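Uridylate kinase (Archaeoglobus fulgidus, PDB 2IJ9) probably catalyses the reversible transfer of a phosphate from ATP to UMP, giving UDP for the de novo synthesis of CTP. Local coordinates at residues B[90-95]-B[108-113]; B[4-9]-B[114-119]; B[32-37]-B[101-106]. The protein carries 1 engineered substitution. All blocks are in the same frame, centred on the assembly; numbering follows the deposited sequence.

Contact 1: B[90-95]-B[108-113]; sequences VDFMEA and GGTFPG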
loop_
_atom_site.group_PDB
_atom_site.type_symbol
_atom_site.label_atom_id
_atom_site.label_comp_id
_atom_site.label_asym_id
_atom_site.label_seq_id
_atom_site.Cartn_x
_atom_site.Cartn_y
_atom_site.Cartn_z
ATOM N N VAL B 90 -5.370 24.642 -8.125
ATOM C CA VAL B 90 -6.080 23.815 -9.083
ATOM C C VAL B 90 -5.762 24.304 -10.496
ATOM O O VAL B 90 -6.178 23.697 -11.490
ATOM C CB VAL B 90 -7.589 23.881 -8.787
ATOM C CG1 VAL B 90 -8.148 25.240 -9.182
ATOM C CG2 VAL B 90 -8.340 22.775 -9.471
ATOM N N ASP B 91 -5.026 25.418 -10.554
ATOM C CA ASP B 91 -4.532 26.024 -11.799
ATOM C C ASP B 91 -3.338 26.939 -11.508
ATOM O O ASP B 91 -3.089 27.312 -10.364
ATOM C CB ASP B 91 -5.638 26.781 -12.562
ATOM C CG ASP B 91 -6.097 28.055 -11.853
ATOM O OD1 ASP B 91 -5.261 28.944 -11.588
ATOM O OD2 ASP B 91 -7.311 28.179 -11.581
ATOM N N PHE B 92 -2.624 27.320 -12.555
ATOM C CA PHE B 92 -1.349 27.998 -12.395
ATOM C C PHE B 92 -1.534 29.403 -11.832
ATOM O O PHE B 92 -0.693 29.872 -11.084
ATOM C CB PHE B 92 -0.581 28.057 -13.725
ATOM C CG PHE B 92 -0.450 26.728 -14.437
ATOM C CD1 PHE B 92 0.798 26.221 -14.745
ATOM C CD2 PHE B 92 -1.572 26.005 -14.831
ATOM C CE1 PHE B 92 0.942 25.012 -15.401
ATOM C CE2 PHE B 92 -1.433 24.792 -15.477
ATOM C CZ PHE B 92 -0.165 24.299 -15.769
ATOM N N MET B 93 -2.620 30.082 -12.202
ATOM C CA MET B 93 -2.863 31.437 -11.707
ATOM C C MET B 93 -2.958 31.375 -10.195
ATOM O O MET B 93 -2.229 32.086 -9.509
ATOM C CB MET B 93 -4.122 32.044 -12.319
ATOM C CG MET B 93 -3.975 32.430 -13.773
ATOM S SD MET B 93 -5.372 31.882 -14.776
ATOM C CE MET B 93 -4.666 31.981 -16.412
ATOM N N GLU B 94 -3.818 30.486 -9.687
ATOM C CA GLU B 94 -3.848 30.140 -8.261
ATOM C C GLU B 94 -2.448 29.827 -7.723
ATOM O O GLU B 94 -2.051 30.347 -6.682
ATOM C CB GLU B 94 -4.750 28.935 -7.990
ATOM C CG GLU B 94 -6.231 29.221 -7.905
ATOM C CD GLU B 94 -7.028 28.048 -7.329
ATOM O OE1 GLU B 94 -8.248 27.975 -7.582
ATOM O OE2 GLU B 94 -6.450 27.204 -6.616
ATOM N N ALA B 95 -1.706 28.987 -8.447
ATOM C CA ALA B 95 -0.357 28.580 -8.042
ATOM C C ALA B 95 0.578 29.759 -7.915
ATOM O O ALA B 95 1.385 29.807 -6.987
ATOM C CB ALA B 95 0.215 27.572 -9.009
ATOM N N GLY B 108 -1.126 19.446 -7.630
ATOM C CA GLY B 108 -1.303 18.193 -8.342
ATOM C C GLY B 108 -1.312 18.497 -9.820
ATOM O O GLY B 108 -0.532 19.329 -10.283
ATOM N N GLY B 109 -2.202 17.824 -10.551
ATOM C CA GLY B 109 -2.433 18.109 -11.963
ATOM C C GLY B 109 -3.352 19.301 -12.150
ATOM O O GLY B 109 -3.901 19.839 -11.180
ATOM N N THR B 110 -3.504 19.724 -13.405
ATOM C CA THR B 110 -4.474 20.764 -13.774
ATOM C C THR B 110 -5.371 20.283 -14.911
ATOM O O THR B 110 -6.447 19.747 -14.663
ATOM C CB THR B 110 -3.794 22.084 -14.169
ATOM O OG1 THR B 110 -2.885 21.852 -15.249
ATOM C CG2 THR B 110 -3.020 22.648 -13.008
ATOM N N PHE B 111 -4.922 20.460 -16.153
ATOM C CA PHE B 111 -5.695 20.008 -17.308
ATOM C C PHE B 111 -5.658 18.485 -17.371
ATOM O O PHE B 111 -4.588 17.882 -17.276
ATOM C CB PHE B 111 -5.190 20.563 -18.658
ATOM C CG PHE B 111 -4.134 21.638 -18.567
ATOM C CD1 PHE B 111 -4.396 22.883 -17.995
ATOM C CD2 PHE B 111 -2.878 21.417 -19.125
ATOM C CE1 PHE B 111 -3.415 23.872 -17.957
ATOM C CE2 PHE B 111 -1.897 22.399 -19.087
ATOM C CZ PHE B 111 -2.166 23.626 -18.512
ATOM N N PRO B 112 -6.832 17.859 -17.490
ATOM C CA PRO B 112 -6.983 16.436 -17.768
ATOM C C PRO B 112 -6.365 16.016 -19.110
ATOM O O PRO B 112 -7.073 15.870 -20.104
ATOM C CB PRO B 112 -8.503 16.256 -17.789
ATOM C CG PRO B 112 -9.024 17.366 -16.941
ATOM C CD PRO B 112 -8.132 18.514 -17.273
ATOM N N GLY B 113 -5.050 15.819 -19.126
ATOM C CA GLY B 113 -4.342 15.396 -20.331
ATOM C C GLY B 113 -2.990 14.794 -19.995
ATOM O O GLY B 113 -2.875 13.995 -19.062
#
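Phe92, in the first turn of helix 92-99, meets Thr110 and Phe111 in the loop that follows strand 104-107, a loop of the amino acid kinase fold predicted to bind UMP. The two phenyl rings lie nearly parallel, with 19° between their planes, but they are slid apart so that they barely overlap, and their centroids stand 5.3 Å apart. The closest carbons are Phe92 CE2 and Phe111 CE1, 3.3 Å apart. Thr110 OG1 comes to the same corner, 3.3 Å from Phe92 CE2, and also sits over one face of the Phe111 ring, offset toward its rim. With chi1 at 57°, OG1 falls between the backbone N and the carbonyl carbon, while the methyl CG2 is left to pack 3.7 Å from Val90 O. Further out, Leu122 of helix 117-126 touches both phenylalanines, and Phe126 meets the Phe92 ring at an inclined angle. Gly109 ties the loop to helix 59-80, its N bonding to Thr70 OG1. On the helix side, Asp91 is the N-cap residue that holds the start of the turn carrying Phe92. Its carboxylate makes the capping bond: Glu94 N approaches Asp91 OD1 nearly along the C-O axis at 2.8 Å.

Contact 2: B[4-9]-B[114-119]; sequences VLSLGG and HTTDAT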
loop_
_atom_site.group_PDB
_atom_site.type_symbol
_atom_site.label_atom_id
_atom_site.label_comp_id
_atom_site.label_asym_id
_atom_site.label_seq_id
_atom_site.Cartn_x
_atom_site.Cartn_y
_atom_site.Cartn_z
ATOM N N VAL B 4 11.047 25.058 -10.129
ATOM C CA VAL B 4 9.968 24.085 -10.299
ATOM C C VAL B 4 10.559 22.698 -10.077
ATOM O O VAL B 4 11.478 22.285 -10.793
ATOM C CB VAL B 4 9.310 24.145 -11.711
ATOM C CG1 VAL B 4 8.232 23.051 -11.883
ATOM C CG2 VAL B 4 8.712 25.503 -11.957
ATOM N N LEU B 5 10.044 21.992 -9.074
ATOM C CA LEU B 5 10.438 20.612 -8.817
ATOM C C LEU B 5 9.333 19.672 -9.254
ATOM O O LEU B 5 8.149 19.913 -8.991
ATOM C CB LEU B 5 10.724 20.407 -7.330
ATOM C CG LEU B 5 11.068 18.994 -6.871
ATOM C CD1 LEU B 5 12.275 18.510 -7.633
ATOM C CD2 LEU B 5 11.302 18.957 -5.355
ATOM N N SER B 6 9.720 18.588 -9.903
ATOM C CA SER B 6 8.740 17.597 -10.316
ATOM C C SER B 6 8.976 16.271 -9.590
ATOM O O SER B 6 10.013 15.637 -9.763
ATOM C CB SER B 6 8.794 17.401 -11.836
ATOM O OG SER B 6 7.529 17.032 -12.362
ATOM N N LEU B 7 8.014 15.865 -8.769
ATOM C CA LEU B 7 8.049 14.562 -8.141
ATOM C C LEU B 7 7.030 13.655 -8.812
ATOM O O LEU B 7 5.831 13.844 -8.652
ATOM C CB LEU B 7 7.738 14.695 -6.661
ATOM C CG LEU B 7 8.694 15.580 -5.879
ATOM C CD1 LEU B 7 8.014 16.035 -4.621
ATOM C CD2 LEU B 7 9.955 14.796 -5.550
ATOM N N GLY B 8 7.515 12.676 -9.569
ATOM C CA GLY B 8 6.660 11.787 -10.343
ATOM C C GLY B 8 6.022 10.669 -9.538
ATOM O O GLY B 8 6.034 10.686 -8.294
ATOM N N GLY B 9 5.450 9.704 -10.262
ATOM C CA GLY B 9 4.846 8.515 -9.664
ATOM C C GLY B 9 5.897 7.472 -9.350
ATOM O O GLY B 9 6.753 7.173 -10.192
ATOM N N HIS B 114 -1.967 15.180 -20.758
ATOM C CA HIS B 114 -0.585 14.765 -20.487
ATOM C C HIS B 114 -0.121 15.332 -19.144
ATOM O O HIS B 114 -0.633 16.357 -18.686
ATOM C CB HIS B 114 0.359 15.151 -21.636
ATOM C CG HIS B 114 0.158 14.339 -22.880
ATOM N ND1 HIS B 114 -0.828 14.618 -23.801
ATOM C CD2 HIS B 114 0.813 13.250 -23.349
ATOM C CE1 HIS B 114 -0.772 13.739 -24.787
ATOM N NE2 HIS B 114 0.216 12.897 -24.536
ATOM N N THR B 115 0.842 14.661 -18.520
ATOM C CA THR B 115 0.994 14.790 -17.085
ATOM C C THR B 115 2.391 15.023 -16.538
ATOM O O THR B 115 3.395 14.672 -17.157
ATOM C CB THR B 115 0.380 13.565 -16.352
ATOM O OG1 THR B 115 0.531 12.389 -17.161
ATOM C CG2 THR B 115 -1.107 13.787 -16.060
ATOM N N THR B 116 2.379 15.637 -15.353
ATOM C CA THR B 116 3.495 15.851 -14.401
ATOM C C THR B 116 4.767 16.495 -14.913
ATOM O O THR B 116 5.098 17.597 -14.489
ATOM C CB THR B 116 3.814 14.622 -13.560
ATOM O OG1 THR B 116 2.615 13.864 -13.345
ATOM C CG2 THR B 116 4.387 15.075 -12.216
ATOM N N ASP B 117 5.485 15.801 -15.793
ATOM C CA ASP B 117 6.620 16.393 -16.490
ATOM C C ASP B 117 6.141 17.576 -17.312
ATOM O O ASP B 117 6.651 18.693 -17.164
ATOM C CB ASP B 117 7.282 15.368 -17.410
ATOM C CG ASP B 117 7.952 14.252 -16.647
ATOM O OD1 ASP B 117 8.066 14.369 -15.407
ATOM O OD2 ASP B 117 8.364 13.261 -17.285
ATOM N N ALA B 118 5.147 17.320 -18.162
ATOM C CA ALA B 118 4.592 18.346 -19.043
ATOM C C ALA B 118 3.960 19.435 -18.200
ATOM O O ALA B 118 4.290 20.608 -18.355
ATOM C CB ALA B 118 3.585 17.743 -20.001
ATOM N N THR B 119 3.094 19.030 -17.273
ATOM C CA THR B 119 2.465 19.963 -16.353
ATOM C C THR B 119 3.474 20.900 -15.699
ATOM O O THR B 119 3.286 22.112 -15.706
ATOM C CB THR B 119 1.701 19.211 -15.286
ATOM O OG1 THR B 119 0.568 18.574 -15.892
ATOM C CG2 THR B 119 1.249 20.160 -14.166
#
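The glycine-containing turn after strand 2-7, predicted to contribute to the ATP site of this amino acid kinase fold, lies beside the N-terminal end of helix 117-126, whose preceding loop is predicted to bind UMP. Ser6 and Thr116 carry the contact between them. Ser6 points from the strand toward the helix start, its OG anti to the backbone N (chi1 -150°), and donates a weak hydrogen bond to Thr116 O over 3.3 Å. Thr116 answers with its methyl: CG2 packs 3.7 Å from Ser6 OG and also comes near Leu7 O, at 4.0 Å, and the CA of Gly8. One small hydroxyl therefore meets both a carbonyl oxygen and a methyl group of the same residue. Thr116 occupies the N-cap position of the helix, but its side chain makes no capping bond. Ser6 also packs on Ala120 one turn further along the helix and on Phe132 and Asn134 of strand 131-136, so that it stands where two strands and a helix converge. A sulfate ion, probably from the crystallisation liquor, lies about 3 Å from Gly8 at the nearest atoms, and the neighbouring Gly9 O bonds to Arg46, a predicted ATP ligand. Asp117, the first residue of the helix, approaches the serine hydroxyl less closely, its OD1 lying 4.1 Å from Ser6 OG.

Contact 3: B[32-37]-B[101-106]; sequences QNQVFV and LYRVVV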
loop_
_atom_site.group_PDB
_atom_site.type_symbol
_atom_site.label_atom_id
_atom_site.label_comp_id
_atom_site.label_asym_id
_atom_site.label_seq_id
_atom_site.Cartn_x
_atom_site.Cartn_y
_atom_site.Cartn_z
ATOM N N GLN B 32 16.141 29.844 1.173
ATOM C CA GLN B 32 16.822 30.757 0.259
ATOM C C GLN B 32 15.946 31.206 -0.924
ATOM O O GLN B 32 15.986 32.369 -1.322
ATOM C CB GLN B 32 18.151 30.145 -0.237
ATOM C CG GLN B 32 18.241 28.593 -0.162
ATOM C CD GLN B 32 19.490 28.007 -0.844
ATOM O OE1 GLN B 32 19.446 26.905 -1.397
ATOM N NE2 GLN B 32 20.600 28.743 -0.802
ATOM N N ASN B 33 15.141 30.293 -1.465
ATOM C CA ASN B 33 14.517 30.500 -2.775
ATOM C C ASN B 33 13.005 30.363 -2.799
ATOM O O ASN B 33 12.350 30.324 -1.747
ATOM C CB ASN B 33 15.092 29.513 -3.791
ATOM C CG ASN B 33 16.594 29.372 -3.693
ATOM O OD1 ASN B 33 17.095 28.353 -3.213
ATOM N ND2 ASN B 33 17.322 30.391 -4.145
ATOM N N GLN B 34 12.473 30.280 -4.024
ATOM C CA GLN B 34 11.035 30.155 -4.301
ATOM C C GLN B 34 10.726 28.848 -5.039
ATOM O O GLN B 34 11.128 28.653 -6.200
ATOM C CB GLN B 34 10.548 31.357 -5.115
ATOM C CG GLN B 34 9.064 31.336 -5.466
ATOM C CD GLN B 34 8.151 31.601 -4.276
ATOM O OE1 GLN B 34 8.567 32.171 -3.262
ATOM N NE2 GLN B 34 6.891 31.195 -4.404
ATOM N N VAL B 35 10.005 27.961 -4.354
ATOM C CA VAL B 35 9.814 26.591 -4.820
ATOM C C VAL B 35 8.366 26.272 -5.181
ATOM O O VAL B 35 7.434 26.480 -4.393
ATOM C CB VAL B 35 10.266 25.547 -3.760
ATOM C CG1 VAL B 35 10.174 24.126 -4.331
ATOM C CG2 VAL B 35 11.674 25.845 -3.237
ATOM N N PHE B 36 8.191 25.748 -6.385
ATOM C CA PHE B 36 6.937 25.148 -6.769
ATOM C C PHE B 36 7.154 23.648 -6.832
ATOM O O PHE B 36 8.184 23.186 -7.331
ATOM C CB PHE B 36 6.516 25.669 -8.138
ATOM C CG PHE B 36 6.170 27.135 -8.151
ATOM C CD1 PHE B 36 4.863 27.550 -8.392
ATOM C CD2 PHE B 36 7.153 28.098 -7.927
ATOM C CE1 PHE B 36 4.549 28.893 -8.403
ATOM C CE2 PHE B 36 6.842 29.432 -7.935
ATOM C CZ PHE B 36 5.541 29.831 -8.181
ATOM N N VAL B 37 6.198 22.885 -6.315
ATOM C CA VAL B 37 6.261 21.429 -6.375
ATOM C C VAL B 37 5.045 20.842 -7.088
ATOM O O VAL B 37 3.904 21.131 -6.729
ATOM C CB VAL B 37 6.325 20.814 -4.981
ATOM C CG1 VAL B 37 6.450 19.312 -5.106
ATOM C CG2 VAL B 37 7.501 21.366 -4.192
ATOM N N LEU B 101 2.305 34.777 -1.473
ATOM C CA LEU B 101 2.146 34.712 -0.024
ATOM C C LEU B 101 2.950 33.599 0.637
ATOM O O LEU B 101 3.086 33.578 1.858
ATOM C CB LEU B 101 0.682 34.512 0.334
ATOM C CG LEU B 101 -0.273 35.474 -0.343
ATOM C CD1 LEU B 101 -1.703 35.021 -0.119
ATOM C CD2 LEU B 101 -0.030 36.853 0.204
ATOM N N TYR B 102 3.457 32.659 -0.159
ATOM C CA TYR B 102 4.171 31.497 0.375
ATOM C C TYR B 102 5.425 31.181 -0.409
ATOM O O TYR B 102 5.485 31.435 -1.616
ATOM C CB TYR B 102 3.270 30.282 0.371
ATOM C CG TYR B 102 2.111 30.406 1.311
ATOM C CD1 TYR B 102 2.274 30.181 2.669
ATOM C CD2 TYR B 102 0.853 30.760 0.850
ATOM C CE1 TYR B 102 1.208 30.291 3.545
ATOM C CE2 TYR B 102 -0.223 30.859 1.714
ATOM C CZ TYR B 102 -0.040 30.629 3.061
ATOM O OH TYR B 102 -1.102 30.738 3.926
ATOM N N ARG B 103 6.422 30.624 0.284
ATOM C CA ARG B 103 7.699 30.265 -0.353
ATOM C C ARG B 103 7.628 28.900 -1.036
ATOM O O ARG B 103 8.435 28.577 -1.916
ATOM C CB ARG B 103 8.868 30.320 0.642
ATOM C CG ARG B 103 9.127 31.694 1.240
ATOM C CD ARG B 103 9.210 32.813 0.190
ATOM N NE ARG B 103 8.504 34.008 0.663
ATOM C CZ ARG B 103 7.420 34.527 0.092
ATOM N NH1 ARG B 103 6.917 33.987 -1.008
ATOM N NH2 ARG B 103 6.846 35.604 0.613
ATOM N N VAL B 104 6.656 28.097 -0.624
ATOM C CA VAL B 104 6.422 26.825 -1.276
ATOM C C VAL B 104 4.959 26.662 -1.680
ATOM O O VAL B 104 4.046 26.827 -0.877
ATOM C CB VAL B 104 6.946 25.630 -0.431
ATOM C CG1 VAL B 104 6.384 24.312 -0.920
ATOM C CG2 VAL B 104 8.451 25.573 -0.513
ATOM N N VAL B 105 4.757 26.376 -2.957
ATOM C CA VAL B 105 3.457 26.004 -3.455
ATOM C C VAL B 105 3.556 24.578 -3.974
ATOM O O VAL B 105 4.521 24.221 -4.634
ATOM C CB VAL B 105 2.983 26.968 -4.542
ATOM C CG1 VAL B 105 1.625 26.528 -5.114
ATOM C CG2 VAL B 105 2.869 28.365 -3.959
ATOM N N VAL B 106 2.572 23.760 -3.628
ATOM C CA VAL B 106 2.551 22.363 -4.018
ATOM C C VAL B 106 1.230 22.061 -4.698
ATOM O O VAL B 106 0.165 22.187 -4.089
ATOM C CB VAL B 106 2.671 21.425 -2.792
ATOM C CG1 VAL B 106 2.695 19.985 -3.240
ATOM C CG2 VAL B 106 3.917 21.752 -1.955
#
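The Gln34 amide and the Arg103 guanidinium are turned 53° apart, and Gln34 OE1 meets the guanidinium at its edge, near the plane, where Arg103 NH1 gives it a weak hydrogen bond of 3.3 Å. The other end of the amide is held more firmly: Gln34 NE2 donates in its own plane to Tyr102 O at 3.1 Å. A bend at chi2 (72°) brings CD round toward these partners. The Phe36 ring meets Val105 obliquely, CD1 lying 4.3 Å from Val105 CB. The backbones of strands 34-37 and 104-106 run parallel, joined by Val35 N to Arg103 O (3.0 Å), Val105 N to Val35 O and Val37 N to Val105 O. Val35 with Val104, and Val37 with Val106, pair on the face opposite Phe36 and Val105, under helices 16-32 and 59-80. An alanine in place of Gln34 would probably leave Tyr102 O without its amide donor and take from Arg103 NH1 one of its weak partners. The contact thus combines a polar bridge at the start of the strand pair with an apolar interior, so that hydrogen bonds of the Gln34 amide extend the join beyond the backbone ladder.

How the contacts relate
The three contacts illustrate how the parallel strands of a mixed sheet carry a predicted nucleotide site on the loops beyond their ends. Contact 3 joins strands 34-39 and 104-107, and contact 2 starts from the neighbouring strand 2-7; a probable hydrogen bond from Leu5 N to Phe36 O, 2.8 Å, links the two. Contact 1 touches both others: Ala95 O lies 3.6 Å from Phe36 CE1, and Phe92 CE1 3.7 Å from Thr119 O. Contacts 1 and 2 share the predicted UMP loop, their centres about 11 Å apart; the centre of contact 3 is about 16 Å from each, yet its Val37 side chain is about 9 Å from that of Thr116, a predicted UMP residue.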